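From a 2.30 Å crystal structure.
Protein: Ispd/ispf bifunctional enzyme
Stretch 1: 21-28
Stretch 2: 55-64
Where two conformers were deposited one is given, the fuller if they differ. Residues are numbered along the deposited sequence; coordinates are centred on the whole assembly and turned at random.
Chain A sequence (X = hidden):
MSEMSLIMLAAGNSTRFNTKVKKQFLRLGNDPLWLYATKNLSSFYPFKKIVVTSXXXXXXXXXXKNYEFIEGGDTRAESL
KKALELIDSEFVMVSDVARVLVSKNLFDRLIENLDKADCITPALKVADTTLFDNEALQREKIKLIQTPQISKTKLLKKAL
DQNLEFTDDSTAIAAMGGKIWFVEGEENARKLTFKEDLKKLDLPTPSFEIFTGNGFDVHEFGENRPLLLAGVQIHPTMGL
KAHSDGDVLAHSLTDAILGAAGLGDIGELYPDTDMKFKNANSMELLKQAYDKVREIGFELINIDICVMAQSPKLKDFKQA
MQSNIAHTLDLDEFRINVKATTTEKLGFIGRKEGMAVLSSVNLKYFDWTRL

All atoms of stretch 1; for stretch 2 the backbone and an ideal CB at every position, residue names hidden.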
ATOM      1  N   VAL A  21     -10.965  -3.750  29.867  1.00 50.58           N
ATOM      2  CA  VAL A  21      -9.661  -3.106  29.757  1.00 46.26           C
ATOM      3  C   VAL A  21      -9.686  -1.598  30.059  1.00 42.98           C
ATOM      4  O   VAL A  21     -10.520  -0.855  29.537  1.00 42.54           O
ATOM      5  CB  VAL A  21      -8.947  -3.420  28.397  1.00 44.96           C
ATOM      6  CG1 VAL A  21      -9.699  -2.837  27.226  1.00 45.01           C
ATOM      7  CG2 VAL A  21      -7.496  -2.914  28.421  1.00 43.20           C
ATOM      8  N   LYS A  22      -8.772  -1.170  30.922  1.00 40.27           N
ATOM      9  CA  LYS A  22      -8.540   0.248  31.178  1.00 39.62           C
ATOM     10  C   LYS A  22      -7.800   0.882  30.004  1.00 39.06           C
ATOM     11  O   LYS A  22      -6.792   0.345  29.505  1.00 36.30           O
ATOM     12  CB  LYS A  22      -7.742   0.438  32.456  1.00 40.52           C
ATOM     13  CG  LYS A  22      -8.522   0.105  33.723  1.00 42.92           C
ATOM     14  CD  LYS A  22      -7.617   0.191  34.944  1.00 44.84           C
ATOM     15  CE  LYS A  22      -8.259  -0.466  36.172  1.00 51.55           C
ATOM     16  NZ  LYS A  22      -7.295  -0.575  37.318  1.00 51.80           N
ATOM     17  N   LYS A  23      -8.302   2.034  29.571  1.00 39.00           N
ATOM     18  CA  LYS A  23      -7.799   2.668  28.360  1.00 39.45           C
ATOM     19  C   LYS A  23      -6.318   3.045  28.422  1.00 37.84           C
ATOM     20  O   LYS A  23      -5.645   3.070  27.395  1.00 38.70           O
ATOM     21  CB  LYS A  23      -8.693   3.835  27.930  1.00 39.69           C
ATOM     22  CG  LYS A  23      -8.447   5.159  28.644  1.00 45.60           C
ATOM     23  CD  LYS A  23      -9.149   6.272  27.883  1.00 49.46           C
ATOM     24  CE  LYS A  23     -10.383   6.725  28.609  1.00 49.83           C
ATOM     25  NZ  LYS A  23     -10.066   7.959  29.374  1.00 59.29           N
ATOM     26  N   GLN A  24      -5.800   3.298  29.617  1.00 38.32           N
ATOM     27  CA  GLN A  24      -4.391   3.671  29.752  1.00 40.28           C
ATOM     28  C   GLN A  24      -3.436   2.503  29.481  1.00 39.79           C
ATOM     29  O   GLN A  24      -2.246   2.735  29.225  1.00 38.21           O
ATOM     30  CB  GLN A  24      -4.084   4.335  31.100  1.00 41.52           C
ATOM     31  CG  GLN A  24      -4.852   3.795  32.290  1.00 50.17           C
ATOM     32  CD  GLN A  24      -6.180   4.506  32.502  1.00 51.52           C
ATOM     33  OE1 GLN A  24      -7.230   3.984  32.119  1.00 50.89           O
ATOM     34  NE2 GLN A  24      -6.139   5.696  33.115  1.00 50.16           N
ATOM     35  N   PHE A  25      -3.972   1.272  29.509  1.00 37.61           N
ATOM     36  CA  PHE A  25      -3.192   0.063  29.264  1.00 35.33           C
ATOM     37  C   PHE A  25      -3.460  -0.653  27.932  1.00 35.57           C
ATOM     38  O   PHE A  25      -2.967  -1.758  27.732  1.00 37.55           O
ATOM     39  CB  PHE A  25      -3.318  -0.922  30.442  1.00 34.53           C
ATOM     40  CG  PHE A  25      -3.001  -0.305  31.771  1.00 33.98           C
ATOM     41  CD1 PHE A  25      -3.941  -0.309  32.791  1.00 38.08           C
ATOM     42  CD2 PHE A  25      -1.784   0.316  31.988  1.00 34.15           C
ATOM     43  CE1 PHE A  25      -3.669   0.288  34.014  1.00 37.79           C
ATOM     44  CE2 PHE A  25      -1.495   0.919  33.209  1.00 36.67           C
ATOM     45  CZ  PHE A  25      -2.437   0.901  34.223  1.00 41.94           C
ATOM     46  N   LEU A  26      -4.236  -0.050  27.036  1.00 35.26           N
ATOM     47  CA  LEU A  26      -4.294  -0.522  25.647  1.00 35.99           C
ATOM     48  C   LEU A  26      -2.911  -0.439  25.043  1.00 35.39           C
ATOM     49  O   LEU A  26      -2.198   0.552  25.276  1.00 36.66           O
ATOM     50  CB  LEU A  26      -5.224   0.338  24.801  1.00 34.64           C
ATOM     51  CG  LEU A  26      -6.712   0.359  25.140  1.00 39.46           C
ATOM     52  CD1 LEU A  26      -7.389   1.445  24.312  1.00 41.71           C
ATOM     53  CD2 LEU A  26      -7.355  -1.013  24.908  1.00 37.96           C
ATOM     54  N   ARG A  27      -2.522  -1.445  24.268  1.00 33.50           N
ATOM     55  CA  ARG A  27      -1.192  -1.436  23.683  0.67 35.86           C
ATOM     56  C   ARG A  27      -1.164  -0.742  22.332  1.00 35.47           C
ATOM     57  O   ARG A  27      -1.949  -1.049  21.447  1.00 38.12           O
ATOM     58  CB  ARG A  27      -0.592  -2.855  23.601  0.67 36.15           C
ATOM     59  CG  ARG A  27       0.507  -3.115  24.642  0.67 35.39           C
ATOM     60  CD  ARG A  27       0.079  -2.799  26.090  0.67 32.77           C
ATOM     61  NE  ARG A  27       1.029  -3.263  27.096  0.67 30.23           N
ATOM     62  CZ  ARG A  27       0.719  -3.495  28.370  0.67 32.87           C
ATOM     63  NH1 ARG A  27      -0.513  -3.292  28.804  0.67 35.32           N
ATOM     64  NH2 ARG A  27       1.648  -3.924  29.217  0.67 35.49           N
ATOM     65  N   LEU A  28      -0.250   0.207  22.205  1.00 36.88           N
ATOM     66  CA  LEU A  28      -0.001   0.926  20.960  1.00 39.35           C
ATOM     67  C   LEU A  28       1.437   0.593  20.619  1.00 39.92           C
ATOM     68  O   LEU A  28       2.362   1.056  21.293  1.00 41.17           O
ATOM     69  CB  LEU A  28      -0.166   2.447  21.148  1.00 39.20           C
ATOM     70  CG  LEU A  28      -1.448   2.989  21.804  1.00 41.47           C
ATOM     71  CD1 LEU A  28      -1.531   4.512  21.664  1.00 40.74           C
ATOM     72  CD2 LEU A  28      -2.719   2.332  21.272  1.00 39.21           C
ATOM     73  N   UNK A  55      -3.219   6.082  39.101  1.00 42.26           N
ATOM     74  CA  UNK A  55      -3.949   5.267  40.075  1.00 45.56           C
ATOM     75  C   UNK A  55      -3.292   3.899  40.222  1.00 48.17           C
ATOM     76  O   UNK A  55      -3.800   3.042  40.951  1.00 52.01           O
ATOM     77  CB  UNK A  55      -5.413   5.110  39.658  1.00 45.56           C
ATOM     78  N   UNK A  56      -2.187   3.693  39.504  1.00 49.46           N
ATOM     79  CA  UNK A  56      -1.449   2.425  39.501  1.00 49.06           C
ATOM     80  C   UNK A  56       0.055   2.684  39.425  1.00 47.41           C
ATOM     81  O   UNK A  56       0.716   2.259  38.463  1.00 46.37           O
ATOM     82  CB  UNK A  56      -1.894   1.545  38.331  1.00 49.06           C
ATOM     83  N   UNK A  57       0.585   3.381  40.428  1.00 45.52           N
ATOM     84  CA  UNK A  57       1.982   3.828  40.410  1.00 46.22           C
ATOM     85  C   UNK A  57       2.975   2.662  40.359  1.00 45.65           C
ATOM     86  O   UNK A  57       3.932   2.696  39.582  1.00 46.54           O
ATOM     87  CB  UNK A  57       2.266   4.687  41.644  1.00 46.22           C
ATOM     88  N   UNK A  58       2.730   1.646  41.186  1.00 46.38           N
ATOM     89  CA  UNK A  58       3.588   0.466  41.305  1.00 46.14           C
ATOM     90  C   UNK A  58       3.776  -0.177  39.941  1.00 44.52           C
ATOM     91  O   UNK A  58       4.906  -0.432  39.516  1.00 44.71           O
ATOM     92  CB  UNK A  58       2.997  -0.542  42.293  1.00 46.14           C
ATOM     93  N   UNK A  59       2.660  -0.420  39.261  1.00 41.66           N
ATOM     94  CA  UNK A  59       2.676  -1.010  37.937  1.00 39.28           C
ATOM     95  C   UNK A  59       3.370  -0.102  36.903  1.00 38.97           C
ATOM     96  O   UNK A  59       4.235  -0.570  36.156  1.00 38.19           O
ATOM     97  CB  UNK A  59       1.243  -1.312  37.494  1.00 39.28           C
ATOM     98  N   UNK A  60       3.015   1.187  36.872  1.00 36.72           N
ATOM     99  CA  UNK A  60       3.561   2.114  35.879  1.00 36.15           C
ATOM    100  C   UNK A  60       5.060   2.325  36.014  1.00 36.28           C
ATOM    101  O   UNK A  60       5.756   2.500  35.007  1.00 34.78           O
ATOM    102  CB  UNK A  60       2.851   3.465  35.987  1.00 36.15           C
ATOM    103  N   UNK A  61       5.542   2.322  37.254  1.00 36.13           N
ATOM    104  CA  UNK A  61       6.969   2.474  37.542  1.00 39.10           C
ATOM    105  C   UNK A  61       7.827   1.360  36.931  1.00 38.94           C
ATOM    106  O   UNK A  61       9.022   1.551  36.688  1.00 40.03           O
ATOM    107  CB  UNK A  61       7.185   2.511  39.056  1.00 39.10           C
ATOM    108  N   UNK A  62       7.207   0.210  36.675  1.00 38.57           N
ATOM    109  CA  UNK A  62       7.878  -0.933  36.066  1.00 39.26           C
ATOM    110  C   UNK A  62       8.163  -0.753  34.580  1.00 39.49           C
ATOM    111  O   UNK A  62       8.805  -1.606  33.970  1.00 39.89           O
ATOM    112  CB  UNK A  62       7.030  -2.191  36.268  1.00 39.26           C
ATOM    113  N   UNK A  63       7.696   0.360  34.011  1.00 39.52           N
ATOM    114  CA  UNK A  63       7.760   0.591  32.567  1.00 40.73           C
ATOM    115  C   UNK A  63       8.757   1.671  32.179  1.00 43.04           C
ATOM    116  O   UNK A  63       9.120   1.797  31.003  1.00 45.63           O
ATOM    117  CB  UNK A  63       6.374   0.970  32.040  1.00 40.73           C
ATOM    118  N   UNK A  64       9.186   2.464  33.150  1.00 42.89           N
ATOM    119  CA  UNK A  64      10.144   3.526  32.878  1.00 45.31           C
ATOM    120  C   UNK A  64      10.755   4.080  34.164  1.00 47.33           C
ATOM    121  O   UNK A  64      10.182   3.944  35.240  1.00 48.16           O
ATOM    122  CB  UNK A  64       9.470   4.652  32.092  1.00 45.31           C
TER

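Stretch 1 presents three features to its neighbour: the ring of Phe25, the extended chain of Lys22 and, farther along, the guanidinium of Arg27, whose NH1 donates to Phe25 O (3.1 Å) and so holds the group in place.

Position 55 points its CB toward stretch 1 but finds none of its atoms within 5.5 Å. Small or polar residues would do; it is Ser55, which makes no contact here.

Position 56 is more constrained. Its ideal CB lies 4.2 Å from Phe25 CZ, with the amine of Lys22 also near, and it directly precedes a helical turn. A medium-sized side chain fits, preferably polar: Asn, Asp, Ser or Thr. The residue is Asn56. In the m rotamer its ND2 sits 4.0 Å from Phe25 CZ, at the ring edge, while OD1 turns to Lys22 NZ at 3.6 Å, a favourable polar approach rather than a hydrogen bond. Although at the N-cap position, its side chain makes no capping bond.

Positions 57 and 58 have helical backbone angles and lie out of reach of stretch 1, which says little about them. They are Ile57 and Thr58.

Position 59, in the helix that follows 56, points toward stretch 1. Its ideal CB is 5.4 Å from Phe25 CZ, and Arg27 lies deeper along the same side. An acceptor for the guanidinium would have to sit at the end of a long, rigid side chain, which favours Tyr; Leu, Met or Phe would serve the ring alone. Tyr59 serves both. With chi1 at t, it directs its edge to the face of Phe25 (planes at 72°, centroids 5.4 Å apart), CD2 reaching within 3.8 Å of Phe25 CE2. Its OH accepts a weak hydrogen bond from Arg27 NH2, long at 3.5 Å but nearly straight at 172°.

Position 60 points sideways, with no atom of stretch 1 within 5.5 Å of its ideal CB. A medium or long apolar side chain such as Leu or Met could approach the ring. Met60 extends until CE lies 4.1 Å from Phe25 CE2.

Positions 61 and 62 are out of reach; they are Lys61 and Lys62.

Position 63 points toward stretch 1 from a distance, so a large side chain is needed. An aromatic, or an extended Glu, could approach Arg27. Phe63 brings CZ to 3.6 Å from Arg27 NH2, which lies at the edge of its ring.

Position 64, also out of reach, is Thr64.

Stretch 2, residues 55-64: SNITYMKKFT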
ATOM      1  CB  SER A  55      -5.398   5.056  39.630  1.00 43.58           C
ATOM      2  OG  SER A  55      -6.131   6.256  39.732  1.00 47.05           O
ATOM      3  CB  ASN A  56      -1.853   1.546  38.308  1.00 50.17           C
ATOM      4  CG  ASN A  56      -3.351   1.534  38.045  1.00 56.29           C
ATOM      5  OD1 ASN A  56      -4.032   0.537  38.295  1.00 60.83           O
ATOM      6  ND2 ASN A  56      -3.865   2.632  37.499  1.00 62.74           N
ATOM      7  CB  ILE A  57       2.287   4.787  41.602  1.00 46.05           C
ATOM      8  CG1 ILE A  57       1.565   6.126  41.415  1.00 48.90           C
ATOM      9  CG2 ILE A  57       3.801   5.046  41.735  1.00 46.05           C
ATOM     10  CD1 ILE A  57       1.782   7.126  42.552  1.00 47.81           C
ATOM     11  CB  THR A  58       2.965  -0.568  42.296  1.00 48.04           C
ATOM     12  OG1 THR A  58       2.822   0.021  43.598  1.00 50.05           O
ATOM     13  CG2 THR A  58       3.926  -1.743  42.545  1.00 48.12           C
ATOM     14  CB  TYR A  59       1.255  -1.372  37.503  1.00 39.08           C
ATOM     15  CG  TYR A  59       1.200  -2.152  36.210  1.00 42.08           C
ATOM     16  CD1 TYR A  59       1.969  -3.318  36.029  1.00 43.58           C
ATOM     17  CD2 TYR A  59       0.392  -1.727  35.161  1.00 41.48           C
ATOM     18  CE1 TYR A  59       1.927  -4.022  34.825  1.00 44.49           C
ATOM     19  CE2 TYR A  59       0.335  -2.429  33.962  1.00 43.45           C
ATOM     20  CZ  TYR A  59       1.099  -3.570  33.799  1.00 46.81           C
ATOM     21  OH  TYR A  59       1.041  -4.240  32.599  1.00 51.78           O
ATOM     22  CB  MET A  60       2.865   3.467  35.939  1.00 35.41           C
ATOM     23  CG  MET A  60       1.442   3.442  35.439  1.00 37.01           C
ATOM     24  SD  MET A  60       0.814   5.097  35.251  1.00 41.26           S
ATOM     25  CE  MET A  60      -0.840   4.736  34.582  1.00 37.62           C
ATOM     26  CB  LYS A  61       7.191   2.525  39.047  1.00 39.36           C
ATOM     27  CG  LYS A  61       7.182   3.934  39.638  1.00 45.30           C
ATOM     28  CD  LYS A  61       7.332   3.848  41.155  1.00 51.34           C
ATOM     29  CE  LYS A  61       7.742   5.173  41.767  1.00 57.78           C
ATOM     30  NZ  LYS A  61       7.583   5.148  43.255  1.00 60.66           N
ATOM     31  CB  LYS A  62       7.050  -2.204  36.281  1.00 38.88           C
ATOM     32  CG  LYS A  62       7.074  -2.683  37.715  1.00 38.84           C
ATOM     33  CD  LYS A  62       6.234  -3.913  37.900  1.00 41.18           C
ATOM     34  CE  LYS A  62       6.347  -4.414  39.337  1.00 44.13           C
ATOM     35  NZ  LYS A  62       6.078  -5.883  39.415  1.00 46.00           N
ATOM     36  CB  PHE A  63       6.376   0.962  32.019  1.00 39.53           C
ATOM     37  CG  PHE A  63       5.435  -0.202  31.918  1.00 36.36           C
ATOM     38  CD1 PHE A  63       4.785  -0.687  33.044  1.00 36.51           C
ATOM     39  CD2 PHE A  63       5.204  -0.819  30.689  1.00 34.14           C
ATOM     40  CE1 PHE A  63       3.915  -1.770  32.955  1.00 38.28           C
ATOM     41  CE2 PHE A  63       4.339  -1.897  30.584  1.00 35.32           C
ATOM     42  CZ  PHE A  63       3.692  -2.376  31.714  1.00 36.63           C
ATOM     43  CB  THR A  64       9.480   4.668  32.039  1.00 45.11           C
ATOM     44  OG1 THR A  64      10.419   5.728  31.823  1.00 44.66           O
ATOM     45  CG2 THR A  64       8.343   5.338  32.808  1.00 43.93           C
TER
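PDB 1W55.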